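Local coordinates for putative uncharacterized protein (Coprinopsis cinerea, PDB 3W9A), which is a glycoside hydrolase of family 131 whose catalytic domain, a beta-jelly roll, probably cleaves beta-glucan chains, at residues 112-117 with 203-208; 121-126 with 190-195; 137-142 with 168-173. All blocks are in the same frame, centred on the assembly; numbering follows the deposited sequence.

Contact 1 of 3, residues 112-117 with 203-208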
loop_
_atom_site.group_PDB
_atom_site.type_symbol
_atom_site.label_atom_id
_atom_site.label_comp_id
_atom_site.label_asym_id
_atom_site.label_seq_id
_atom_site.Cartn_x
_atom_site.Cartn_y
_atom_site.Cartn_z
ATOM N N LEU A 112 -13.625 -13.081 0.976
ATOM C CA LEU A 112 -12.701 -13.206 2.104
ATOM C C LEU A 112 -12.140 -11.858 2.522
ATOM O O LEU A 112 -11.910 -10.989 1.678
ATOM C CB LEU A 112 -11.529 -14.105 1.715
ATOM C CG LEU A 112 -11.855 -15.574 1.461
ATOM C CD1 LEU A 112 -10.592 -16.302 1.058
ATOM C CD2 LEU A 112 -12.466 -16.218 2.686
ATOM N N GLU A 113 -11.902 -11.692 3.826
ATOM C CA GLU A 113 -11.419 -10.412 4.347
ATOM C C GLU A 113 -9.939 -10.208 4.036
ATOM O O GLU A 113 -9.140 -11.124 4.247
ATOM C CB GLU A 113 -11.624 -10.318 5.861
ATOM C CG GLU A 113 -11.128 -8.987 6.425
ATOM C CD GLU A 113 -11.431 -8.803 7.892
ATOM O OE1 GLU A 113 -12.264 -9.548 8.444
ATOM O OE2 GLU A 113 -10.810 -7.913 8.497
ATOM N N HIS A 114 -9.602 -8.999 3.558
ATOM C CA HIS A 114 -8.230 -8.548 3.291
ATOM C C HIS A 114 -7.998 -7.240 3.986
ATOM O O HIS A 114 -8.898 -6.407 4.043
ATOM C CB HIS A 114 -7.995 -8.248 1.811
ATOM C CG HIS A 114 -8.328 -9.376 0.910
ATOM N ND1 HIS A 114 -9.624 -9.750 0.660
ATOM C CD2 HIS A 114 -7.541 -10.203 0.187
ATOM C CE1 HIS A 114 -9.624 -10.772 -0.177
ATOM N NE2 HIS A 114 -8.373 -11.068 -0.477
ATOM N N GLN A 115 -6.782 -7.047 4.474
ATOM C CA GLN A 115 -6.342 -5.756 4.990
ATOM C C GLN A 115 -5.116 -5.360 4.190
ATOM O O GLN A 115 -4.170 -6.150 4.036
ATOM C CB GLN A 115 -6.004 -5.856 6.473
ATOM C CG GLN A 115 -7.210 -6.079 7.372
ATOM C CD GLN A 115 -6.918 -6.961 8.564
ATOM O OE1 GLN A 115 -5.806 -6.969 9.084
ATOM N NE2 GLN A 115 -7.914 -7.732 8.998
ATOM N N VAL A 116 -5.144 -4.154 3.648
ATOM C CA VAL A 116 -4.134 -3.732 2.704
ATOM C C VAL A 116 -3.692 -2.325 3.019
ATOM O O VAL A 116 -4.513 -1.487 3.373
ATOM C CB VAL A 116 -4.684 -3.777 1.284
ATOM C CG1 VAL A 116 -3.566 -3.595 0.288
ATOM C CG2 VAL A 116 -5.415 -5.109 1.031
HETATM N N MSE A 117 -2.394 -2.072 2.886
HETATM C CA MSE A 117 -1.835 -0.737 3.114
HETATM C C MSE A 117 -2.226 -0.237 4.493
HETATM O O MSE A 117 -2.787 0.832 4.653
HETATM C CB MSE A 117 -2.263 0.203 1.975
HETATM C CG MSE A 117 -1.999 -0.307 0.546
HETATM SE SE MSE A 117 -0.090 -0.737 0.174
HETATM C CE MSE A 117 0.671 0.938 0.898
ATOM N N VAL A 203 -0.219 -6.856 1.685
ATOM C CA VAL A 203 -1.532 -7.494 1.804
ATOM C C VAL A 203 -1.533 -8.586 2.832
ATOM O O VAL A 203 -0.631 -9.429 2.848
ATOM C CB VAL A 203 -1.950 -8.171 0.485
ATOM C CG1 VAL A 203 -3.378 -8.685 0.585
ATOM C CG2 VAL A 203 -1.816 -7.199 -0.662
ATOM N N LEU A 204 -2.560 -8.560 3.676
ATOM C CA LEU A 204 -2.875 -9.637 4.580
ATOM C C LEU A 204 -4.232 -10.155 4.193
ATOM O O LEU A 204 -5.165 -9.360 3.980
ATOM C CB LEU A 204 -2.891 -9.143 6.034
ATOM C CG LEU A 204 -3.298 -10.115 7.158
ATOM C CD1 LEU A 204 -2.646 -9.639 8.445
ATOM C CD2 LEU A 204 -4.811 -10.198 7.356
ATOM N N ARG A 205 -4.343 -11.477 4.080
ATOM C CA ARG A 205 -5.656 -12.144 4.034
ATOM C C ARG A 205 -5.771 -13.165 5.173
ATOM O O ARG A 205 -4.860 -13.979 5.379
ATOM C CB ARG A 205 -5.878 -12.846 2.691
ATOM C CG ARG A 205 -7.345 -13.039 2.381
ATOM C CD ARG A 205 -7.542 -13.763 1.061
ATOM N NE ARG A 205 -7.360 -15.194 1.211
ATOM C CZ ARG A 205 -7.308 -16.062 0.209
ATOM N NH1 ARG A 205 -7.407 -15.667 -1.064
ATOM N NH2 ARG A 205 -7.170 -17.343 0.486
ATOM N N ILE A 206 -6.895 -13.143 5.886
ATOM C CA ILE A 206 -7.056 -13.996 7.067
ATOM C C ILE A 206 -7.163 -15.470 6.675
ATOM O O ILE A 206 -6.415 -16.286 7.196
ATOM C CB ILE A 206 -8.243 -13.572 7.960
ATOM C CG1 ILE A 206 -8.003 -12.184 8.567
ATOM C CG2 ILE A 206 -8.461 -14.555 9.116
ATOM C CD1 ILE A 206 -9.243 -11.561 9.165
ATOM N N VAL A 207 -8.073 -15.804 5.768
ATOM C CA VAL A 207 -8.297 -17.209 5.379
ATOM C C VAL A 207 -7.232 -17.687 4.398
ATOM O O VAL A 207 -7.012 -17.060 3.369
ATOM C CB VAL A 207 -9.692 -17.408 4.760
ATOM C CG1 VAL A 207 -9.860 -18.829 4.217
ATOM C CG2 VAL A 207 -10.751 -17.123 5.805
ATOM N N ASN A 208 -6.577 -18.802 4.723
ATOM C CA ASN A 208 -5.507 -19.349 3.904
ATOM C C ASN A 208 -6.017 -20.455 2.977
ATOM O O ASN A 208 -6.471 -21.516 3.435
ATOM C CB ASN A 208 -4.420 -19.887 4.821
ATOM C CG ASN A 208 -3.222 -20.448 4.076
ATOM O OD1 ASN A 208 -3.349 -21.140 3.057
ATOM N ND2 ASN A 208 -2.040 -20.166 4.599
HETATM O O HOH W 1 -9.908 -13.876 4.901
#

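Contact 2 of 3, residues 121-126 with 190-195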
loop_
_atom_site.group_PDB
_atom_site.type_symbol
_atom_site.label_atom_id
_atom_site.label_comp_id
_atom_site.label_asym_id
_atom_site.label_seq_id
_atom_site.Cartn_x
_atom_site.Cartn_y
_atom_site.Cartn_z
ATOM N N SER A 121 -1.575 -0.899 13.984
ATOM C CA SER A 121 -2.754 -0.676 14.829
ATOM C C SER A 121 -4.071 -0.595 14.042
ATOM O O SER A 121 -5.145 -0.467 14.628
ATOM C CB SER A 121 -2.575 0.618 15.605
ATOM O OG SER A 121 -2.677 1.742 14.722
ATOM N N HIS A 122 -3.974 -0.630 12.716
ATOM C CA HIS A 122 -5.122 -0.527 11.814
ATOM C C HIS A 122 -5.902 0.772 12.000
ATOM O O HIS A 122 -7.102 0.828 11.707
ATOM C CB HIS A 122 -6.044 -1.727 11.982
ATOM C CG HIS A 122 -5.359 -3.039 11.796
ATOM N ND1 HIS A 122 -5.181 -3.615 10.556
ATOM C CD2 HIS A 122 -4.805 -3.892 12.692
ATOM C CE1 HIS A 122 -4.540 -4.765 10.697
ATOM N NE2 HIS A 122 -4.304 -4.958 11.980
ATOM N N PHE A 123 -5.221 1.827 12.452
ATOM C CA PHE A 123 -5.913 3.084 12.677
ATOM C C PHE A 123 -6.383 3.646 11.333
ATOM O O PHE A 123 -7.352 4.397 11.286
ATOM C CB PHE A 123 -5.062 4.084 13.493
ATOM C CG PHE A 123 -4.016 4.818 12.698
ATOM C CD1 PHE A 123 -4.356 5.908 11.932
ATOM C CD2 PHE A 123 -2.665 4.466 12.799
ATOM C CE1 PHE A 123 -3.393 6.610 11.242
ATOM C CE2 PHE A 123 -1.694 5.155 12.110
ATOM C CZ PHE A 123 -2.055 6.227 11.320
ATOM N N THR A 124 -5.684 3.293 10.253
ATOM C CA THR A 124 -6.210 3.471 8.894
ATOM C C THR A 124 -5.678 2.359 8.016
ATOM O O THR A 124 -4.581 1.840 8.252
ATOM C CB THR A 124 -5.887 4.862 8.303
ATOM O OG1 THR A 124 -6.717 5.130 7.156
ATOM C CG2 THR A 124 -4.402 4.985 7.935
ATOM N N GLU A 125 -6.469 2.001 7.005
ATOM C CA GLU A 125 -6.156 0.916 6.100
ATOM C C GLU A 125 -7.230 0.809 5.037
ATOM O O GLU A 125 -8.294 1.448 5.116
ATOM C CB GLU A 125 -6.093 -0.428 6.846
ATOM C CG GLU A 125 -7.433 -0.879 7.447
ATOM C CD GLU A 125 -7.295 -2.097 8.338
ATOM O OE1 GLU A 125 -6.301 -2.863 8.187
ATOM O OE2 GLU A 125 -8.169 -2.278 9.209
ATOM N N LEU A 126 -6.953 -0.036 4.061
ATOM C CA LEU A 126 -7.938 -0.407 3.077
ATOM C C LEU A 126 -8.317 -1.829 3.382
ATOM O O LEU A 126 -7.476 -2.614 3.848
ATOM C CB LEU A 126 -7.357 -0.323 1.661
ATOM C CG LEU A 126 -6.962 1.065 1.109
ATOM C CD1 LEU A 126 -6.260 0.945 -0.234
ATOM C CD2 LEU A 126 -8.155 1.993 0.991
ATOM N N ALA A 190 -8.641 9.264 14.969
ATOM C CA ALA A 190 -8.096 7.923 15.090
ATOM C C ALA A 190 -6.845 7.989 15.925
ATOM O O ALA A 190 -6.220 9.050 16.039
ATOM C CB ALA A 190 -7.784 7.339 13.715
ATOM N N ASN A 191 -6.461 6.854 16.498
ATOM C CA ASN A 191 -5.204 6.775 17.225
ATOM C C ASN A 191 -4.068 6.608 16.213
ATOM O O ASN A 191 -3.754 5.501 15.787
ATOM C CB ASN A 191 -5.229 5.646 18.251
ATOM C CG ASN A 191 -3.935 5.558 19.049
ATOM O OD1 ASN A 191 -2.990 6.329 18.834
ATOM N ND2 ASN A 191 -3.886 4.617 19.969
ATOM N N THR A 192 -3.473 7.734 15.828
ATOM C CA THR A 192 -2.532 7.785 14.711
ATOM C C THR A 192 -1.090 7.446 15.078
ATOM O O THR A 192 -0.180 7.749 14.310
ATOM C CB THR A 192 -2.526 9.196 14.099
ATOM O OG1 THR A 192 -2.298 10.154 15.144
ATOM C CG2 THR A 192 -3.853 9.485 13.413
ATOM N N PHE A 193 -0.864 6.831 16.237
ATOM C CA PHE A 193 0.489 6.541 16.635
ATOM C C PHE A 193 1.139 5.602 15.631
ATOM O O PHE A 193 0.588 4.562 15.278
ATOM C CB PHE A 193 0.601 5.917 18.030
ATOM C CG PHE A 193 2.010 5.483 18.347
ATOM C CD1 PHE A 193 2.967 6.424 18.689
ATOM C CD2 PHE A 193 2.396 4.154 18.222
ATOM C CE1 PHE A 193 4.271 6.046 18.948
ATOM C CE2 PHE A 193 3.699 3.771 18.479
ATOM C CZ PHE A 193 4.635 4.720 18.847
ATOM N N THR A 194 2.317 5.991 15.170
ATOM C CA THR A 194 3.187 5.078 14.447
ATOM C C THR A 194 4.593 5.166 15.017
ATOM O O THR A 194 5.021 6.240 15.446
ATOM C CB THR A 194 3.195 5.386 12.944
ATOM O OG1 THR A 194 4.218 4.638 12.314
ATOM C CG2 THR A 194 3.461 6.862 12.683
ATOM N N ASP A 195 5.305 4.045 15.011
ATOM C CA ASP A 195 6.713 4.006 15.429
ATOM C C ASP A 195 7.669 4.176 14.238
ATOM O O ASP A 195 8.870 3.930 14.345
ATOM C CB ASP A 195 6.989 2.707 16.190
ATOM C CG ASP A 195 6.939 1.456 15.311
ATOM O OD1 ASP A 195 6.740 1.524 14.090
ATOM O OD2 ASP A 195 7.106 0.375 15.871
HETATM O O HOH W 2 0.616 1.721 14.119
HETATM O O HOH W 3 -1.825 3.847 16.165
#

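Contact 3 of 3, residues 137-142 with 168-173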
loop_
_atom_site.group_PDB
_atom_site.type_symbol
_atom_site.label_atom_id
_atom_site.label_comp_id
_atom_site.label_asym_id
_atom_site.label_seq_id
_atom_site.Cartn_x
_atom_site.Cartn_y
_atom_site.Cartn_z
ATOM N N LEU A 137 -13.489 -1.901 -2.737
ATOM C CA LEU A 137 -12.305 -1.534 -2.002
ATOM C C LEU A 137 -12.733 -0.425 -1.032
ATOM O O LEU A 137 -13.050 0.671 -1.464
ATOM C CB LEU A 137 -11.255 -1.035 -2.996
ATOM C CG LEU A 137 -9.840 -0.725 -2.523
ATOM C CD1 LEU A 137 -9.155 -1.981 -1.969
ATOM C CD2 LEU A 137 -9.024 -0.120 -3.657
ATOM N N GLY A 138 -12.760 -0.721 0.265
ATOM C CA GLY A 138 -13.098 0.270 1.277
ATOM C C GLY A 138 -11.903 0.817 2.028
ATOM O O GLY A 138 -10.965 0.081 2.331
ATOM N N TRP A 139 -11.951 2.112 2.335
ATOM C CA TRP A 139 -10.990 2.771 3.224
ATOM C C TRP A 139 -11.600 2.942 4.581
ATOM O O TRP A 139 -12.769 3.354 4.706
ATOM C CB TRP A 139 -10.589 4.145 2.710
ATOM C CG TRP A 139 -9.621 4.855 3.586
ATOM C CD1 TRP A 139 -8.301 4.537 3.784
ATOM C CD2 TRP A 139 -9.879 6.006 4.392
ATOM N NE1 TRP A 139 -7.732 5.428 4.666
ATOM C CE2 TRP A 139 -8.677 6.344 5.042
ATOM C CE3 TRP A 139 -11.012 6.787 4.626
ATOM C CZ2 TRP A 139 -8.581 7.422 5.920
ATOM C CZ3 TRP A 139 -10.907 7.867 5.487
ATOM C CH2 TRP A 139 -9.705 8.174 6.123
ATOM N N TYR A 140 -10.800 2.643 5.598
ATOM C CA TYR A 140 -11.218 2.721 6.977
ATOM C C TYR A 140 -10.368 3.716 7.756
ATOM O O TYR A 140 -9.175 3.911 7.471
ATOM C CB TYR A 140 -11.091 1.354 7.614
ATOM C CG TYR A 140 -12.057 0.347 7.065
ATOM C CD1 TYR A 140 -13.132 -0.097 7.829
ATOM C CD2 TYR A 140 -11.923 -0.135 5.775
ATOM C CE1 TYR A 140 -14.028 -1.028 7.331
ATOM C CE2 TYR A 140 -12.826 -1.050 5.256
ATOM C CZ TYR A 140 -13.870 -1.499 6.036
ATOM O OH TYR A 140 -14.753 -2.425 5.523
ATOM N N ALA A 141 -10.986 4.327 8.758
ATOM C CA ALA A 141 -10.270 5.182 9.705
ATOM C C ALA A 141 -10.884 5.009 11.090
ATOM O O ALA A 141 -12.105 5.141 11.256
ATOM C CB ALA A 141 -10.316 6.630 9.267
ATOM N N GLY A 142 -10.048 4.679 12.076
ATOM C CA GLY A 142 -10.524 4.485 13.447
ATOM C C GLY A 142 -11.389 3.249 13.645
ATOM O O GLY A 142 -12.032 3.116 14.666
ATOM N N LYS A 168 -4.254 13.992 15.823
ATOM C CA LYS A 168 -4.642 12.572 15.839
ATOM C C LYS A 168 -5.880 12.329 14.973
ATOM O O LYS A 168 -6.867 11.729 15.396
ATOM C CB LYS A 168 -4.794 12.043 17.278
ATOM C CG LYS A 168 -3.450 11.840 17.975
ATOM C CD LYS A 168 -3.569 11.708 19.484
ATOM C CE LYS A 168 -4.338 10.464 19.915
ATOM N NZ LYS A 168 -3.531 9.219 19.786
ATOM N N THR A 169 -5.802 12.811 13.737
ATOM C CA THR A 169 -6.837 12.577 12.738
ATOM C C THR A 169 -6.246 12.124 11.399
ATOM O O THR A 169 -5.083 12.397 11.081
ATOM C CB THR A 169 -7.683 13.834 12.467
ATOM O OG1 THR A 169 -6.876 14.848 11.840
ATOM C CG2 THR A 169 -8.316 14.362 13.757
ATOM N N VAL A 170 -7.096 11.472 10.612
ATOM C CA VAL A 170 -6.753 11.019 9.269
ATOM C C VAL A 170 -7.910 11.247 8.263
ATOM O O VAL A 170 -9.073 10.934 8.532
ATOM C CB VAL A 170 -6.325 9.538 9.276
ATOM C CG1 VAL A 170 -7.432 8.640 9.799
ATOM C CG2 VAL A 170 -5.896 9.102 7.890
ATOM N N GLY A 171 -7.571 11.832 7.124
ATOM C CA GLY A 171 -8.481 11.956 5.993
ATOM C C GLY A 171 -7.966 11.158 4.820
ATOM O O GLY A 171 -6.919 10.485 4.914
ATOM N N LEU A 172 -8.688 11.225 3.704
ATOM C CA LEU A 172 -8.344 10.447 2.524
ATOM C C LEU A 172 -8.403 11.289 1.243
ATOM O O LEU A 172 -9.402 11.997 0.989
ATOM C CB LEU A 172 -9.288 9.258 2.397
ATOM C CG LEU A 172 -9.006 8.325 1.224
ATOM C CD1 LEU A 172 -7.717 7.546 1.491
ATOM C CD2 LEU A 172 -10.193 7.397 0.962
ATOM N N TRP A 173 -7.332 11.224 0.453
ATOM C CA TRP A 173 -7.336 11.757 -0.905
ATOM C C TRP A 173 -7.421 10.560 -1.867
ATOM O O TRP A 173 -6.823 9.513 -1.620
ATOM C CB TRP A 173 -6.104 12.610 -1.184
ATOM C CG TRP A 173 -5.993 13.823 -0.308
ATOM C CD1 TRP A 173 -5.751 13.837 1.028
ATOM C CD2 TRP A 173 -6.108 15.193 -0.708
ATOM N NE1 TRP A 173 -5.712 15.133 1.494
ATOM C CE2 TRP A 173 -5.906 15.987 0.444
ATOM C CE3 TRP A 173 -6.330 15.834 -1.937
ATOM C CZ2 TRP A 173 -5.965 17.388 0.418
ATOM C CZ3 TRP A 173 -6.380 17.226 -1.966
ATOM C CH2 TRP A 173 -6.204 17.988 -0.787
#

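Contact 1 of 3, residues 112-117 with 203-208
Arg205 lays its aliphatic chain over one face of the His114 imidazole, with CG of Arg205 3.8 Å from the ring centroid and 23° off its normal, a CH-pi contact displaced toward the rim. The chain bends at chi3 (80°), which carries NE back toward the loop. There NE and NH2 of Arg205 grip Val207 O side-on, each at 2.9 Å and with the oxygen in the guanidinium plane. CD1 of Leu112 sits over the centre of that plane, 3.4 Å from CZ of Arg205. NH1 of Arg205 reaches Glu213 in a salt bridge, and the same carboxylate oxygen is hydrogen-bonded to His114 NE2. An alanine in place of Arg205 would probably leave Val207 O without its two donors, uncover one imidazole face and deprive Glu213 of a charged mate. The backbones pair as antiparallel strands within one sheet of the jelly roll: Gln115 N donates to Leu204 O and Leu204 N to Gln115 O, both at 2.9 Å. His114 and Arg205 share the buried face with Val116 and Val203. On the other face, where Gln115 is partly exposed, packing is looser. Gln115 OE1 comes no nearer than 3.8 Å to Leu204 CD2, while Gln115 NE2 donates to a glycerol, probably from the crystallisation liquor, and to Glu113 OE2, which also salt-bridges Lys127. Past the strand end, the Ile206 N to Glu113 O bond is weak (3.4 Å), and a water donates to Glu113 O and accepts from Val207 N.

Contact 2 of 3, residues 121-126 with 190-195
Ser121 meets the 190-195 loop through water. One water gives hydrogen bonds to Asn191 O and Phe193 O and accepts one from Ser121 OG at 2.7 Å, whereas OG itself stays 4.1 Å from Asn191 O. A second water donates to Phe193 O and accepts a weak bond from Ser121 N. His122 turns away from the loop; its ND1 donates to Glu125 OE1 at 2.7 Å (N-H...O angle 166°), with the acceptor near the imidazole plane, which would favour this ring orientation, and its NE2 is hydrogen-bonded to a glycerol, probably from the crystallisation liquor. Phe123 carries the direct packing. Through it the turn before strand 124-128, in one sheet of the jelly roll, is packed against the loop that follows strand 182-189 of the other sheet. With chi1 at 80°, CG of Phe123 is set beside Asn191 O, which also abuts CB of Phe123 at 3.0 Å. The ring meets the loop backbone face on: Thr192 CA stands 3.5 Å from the centroid and 3° off the normal, a CH-pi contact over the ring centre. Thr192 CG2 adds to this cover at CE1 of Phe123, 3.6 Å away. Phe119 also stacks with the Phe123 ring. From Thr124 onward the chain runs as a strand and leaves the loop behind: Thr124 OG1 is hydrogen-bonded to Tyr140 O, and Leu126 packs on Phe159 and Tyr161 of the opposing sheet.

Contact 3 of 3, residues 137-142 with 168-173
Trp139 (chi1 180°) and Leu172 both leave their strands with CG anti to the backbone N, each side chain directed at the facing strand. The two slide past each other in opposite directions. The indole's six-membered ring receives Leu172 CB over one face, 3.6 Å from its centroid and 7° off the normal, a CH-pi contact. The methyls of Leu172 extend the cover toward the pyrrole part: CD2 of Leu172 is 3.7 Å from CG of Trp139, and CD1 of Leu172 is 3.8 Å from NE1 of Trp139. At its far end the indole meets Val170 tip to tip, CZ2 of Trp139 lying 3.7 Å from CG2 of Val170, while Val170 O stands in the indole plane, 3.7 Å from CH2 of Trp139. The other methyl of Val170, CG1, touches Ala141 CB at 3.6 Å. The axes of 137-141 and 169-173 approach to 8.2 Å and run nearly antiparallel (162°), too far apart for backbone pairing; these are strands of two facing sheets, joined by side chains in the interior of the beta sandwich. Strand 136-141 runs between strands 124-128 and 144-150 in its sheet, and strand 169-176 between strands 157-164 and 182-189 in the other, with Tyr161 and Val185 adding to the packing on Trp139.

How the contacts relate
From the N terminus, the chain enters contact 1 at 112-117, contact 2 at 121-126 and contact 3 at 137-142, then returns in reverse order through 168-173, 190-195 and 203-208. The three loops are therefore nested without crossing: contact 3 closes the innermost, contact 2 the next and contact 1 the outermost. Strands 114-119, 124-128 and 136-141 are successive neighbours in one sheet, joined by backbone bonds such as Val116 N to Leu126 O and Tyr140 N to Glu125 O. Contact 1 lies within that sheet, whereas contact 3 spans to the facing one and contact 2 ties the turn before strand 124-128 to the loop leading from strand 182-189 of the facing sheet back to strand 199-201.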